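Local structure of anthrone oxidase-like protein (Streptomyces ambofaciens, 5F9P) at residues T126-T131 against G206-V211. The protein is probably a monooxygenase of the antibiotic biosynthesis type, an oxygenase that cleaves a C-C bond to open ring B in atypical angucycline biosynthesis. Sequence-based numbering, arbitrary orientation.
Sequences TVFPVT and GRVRAV
F128 and V208 meet side chain to side chain, crossing at about a right angle. One methyl of V208, CG1, approaches the ring obliquely, 3.8 Å from F128 CD2 and almost as near to CE2. It makes an off-centre CH-pi contact there, with CG1 4.2 Å from the ring centroid and 30° off its normal. CG1 stands anti to the backbone N of V208 (chi1 178°), which carries this branch toward the strand. A face of the same ring is packed by T126 CG2, 3.4 Å above the plane and offset toward the rim, while L142, V174 and V212 also touch the F128 side chain. Three residues further on, at T131, the contact turns polar. The carbonyl O of V211 accepts the backbone N-H of T131 at 2.9 Å (N to O). V130 CA lies 3.2 Å from the same V211 O as a CA-H...O contact, so groups of two successive residues, V130 and T131, converge on one oxygen. The fold is that of the dimeric alpha-beta barrel superfamily, its eight-stranded barrel closed here within one chain: strand 122-130 is part of the closed antiparallel sheet, and helix 199-211 packs outside it just before strand 217-228, the neighbour of 122-130. The axes of 126-130 and 206-211 approach to 8.8 Å, their directions 55° apart. T131 and V211 side chains also cross roughly perpendicularly, OG1 of T131 standing 3.8 Å from V211 CB; that hydroxyl makes a weak hydrogen bond with G134 N. V130 CG1 and V211 CG2 are looser, at 4.4 Å. Helix 135-142 flanks both segments, A138 touching V130 and A141 touching V208, and R207 forms salt bridges to E137 and D140 there.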
# COMPACT_ATOMS: atom_id res chain seq x y z
N THR A 126 1.12 1.56 -6.75
CA THR A 126 1.86 2.67 -7.34
C THR A 126 1.76 3.89 -6.45
O THR A 126 0.66 4.26 -6.02
CB THR A 126 1.33 3.07 -8.75
OG1 THR A 126 1.38 1.94 -9.62
CG2 THR A 126 2.18 4.19 -9.34
N VAL A 127 2.89 4.51 -6.17
CA VAL A 127 2.89 5.81 -5.50
C VAL A 127 3.31 6.85 -6.53
O VAL A 127 4.40 6.73 -7.13
CB VAL A 127 3.82 5.85 -4.27
CG1 VAL A 127 5.17 5.27 -4.61
CG2 VAL A 127 3.97 7.29 -3.76
N PHE A 128 2.44 7.83 -6.76
CA PHE A 128 2.70 8.90 -7.74
C PHE A 128 3.09 10.18 -7.02
O PHE A 128 2.28 10.73 -6.26
CB PHE A 128 1.46 9.25 -8.56
CG PHE A 128 0.79 8.07 -9.24
CD1 PHE A 128 -0.12 7.29 -8.57
CD2 PHE A 128 1.02 7.81 -10.58
CE1 PHE A 128 -0.76 6.23 -9.20
CE2 PHE A 128 0.39 6.76 -11.22
CZ PHE A 128 -0.51 5.97 -10.53
N PRO A 129 4.31 10.67 -7.25
CA PRO A 129 4.56 12.05 -6.82
C PRO A 129 3.78 12.97 -7.76
O PRO A 129 3.79 12.74 -8.97
CB PRO A 129 6.08 12.22 -7.02
CG PRO A 129 6.43 11.24 -8.08
CD PRO A 129 5.47 10.08 -7.94
N VAL A 130 3.08 13.96 -7.21
CA VAL A 130 2.28 14.87 -8.04
C VAL A 130 2.59 16.32 -7.70
O VAL A 130 3.19 16.61 -6.66
CB VAL A 130 0.77 14.63 -7.83
CG1 VAL A 130 0.39 13.20 -8.28
CG2 VAL A 130 0.42 14.85 -6.39
N THR A 131 2.19 17.22 -8.58
CA THR A 131 2.33 18.64 -8.29
C THR A 131 1.35 18.96 -7.19
O THR A 131 0.27 18.35 -7.11
CB THR A 131 2.03 19.50 -9.53
OG1 THR A 131 0.69 19.27 -9.95
CG2 THR A 131 2.99 19.16 -10.67
N GLY A 206 -4.46 9.94 -18.63
CA GLY A 206 -3.98 11.19 -19.20
C GLY A 206 -3.99 12.33 -18.18
O GLY A 206 -3.10 13.20 -18.18
N ARG A 207 -5.00 12.34 -17.33
CA ARG A 207 -5.11 13.34 -16.27
C ARG A 207 -4.01 13.16 -15.22
O ARG A 207 -3.37 14.13 -14.82
CB ARG A 207 -6.50 13.27 -15.63
CG ARG A 207 -7.60 13.85 -16.53
CD ARG A 207 -8.99 13.51 -15.98
NE ARG A 207 -9.29 14.24 -14.76
CZ ARG A 207 -10.24 13.90 -13.90
NH1 ARG A 207 -10.98 12.82 -14.13
NH2 ARG A 207 -10.45 14.62 -12.81
N VAL A 208 -3.77 11.93 -14.80
CA VAL A 208 -2.67 11.67 -13.87
C VAL A 208 -1.33 12.04 -14.50
O VAL A 208 -0.52 12.74 -13.89
CB VAL A 208 -2.65 10.20 -13.42
CG1 VAL A 208 -1.46 9.95 -12.48
CG2 VAL A 208 -3.95 9.86 -12.73
N ARG A 209 -1.12 11.58 -15.73
CA ARG A 209 0.13 11.87 -16.44
C ARG A 209 0.45 13.37 -16.46
O ARG A 209 1.62 13.77 -16.34
CB ARG A 209 0.06 11.31 -17.87
CG ARG A 209 1.22 11.71 -18.79
CD ARG A 209 1.03 11.08 -20.17
NE ARG A 209 1.97 11.55 -21.18
CZ ARG A 209 2.47 10.76 -22.13
NH1 ARG A 209 2.13 9.48 -22.17
NH2 ARG A 209 3.32 11.25 -23.03
N ALA A 210 -0.58 14.19 -16.60
CA ALA A 210 -0.37 15.64 -16.66
C ALA A 210 0.20 16.23 -15.38
O ALA A 210 0.86 17.27 -15.41
CB ALA A 210 -1.68 16.36 -17.04
N VAL A 211 -0.04 15.58 -14.24
CA VAL A 211 0.35 16.17 -12.96
C VAL A 211 1.37 15.36 -12.17
O VAL A 211 1.69 15.71 -11.05
CB VAL A 211 -0.88 16.47 -12.06
CG1 VAL A 211 -1.86 17.43 -12.75
CG2 VAL A 211 -1.58 15.18 -11.67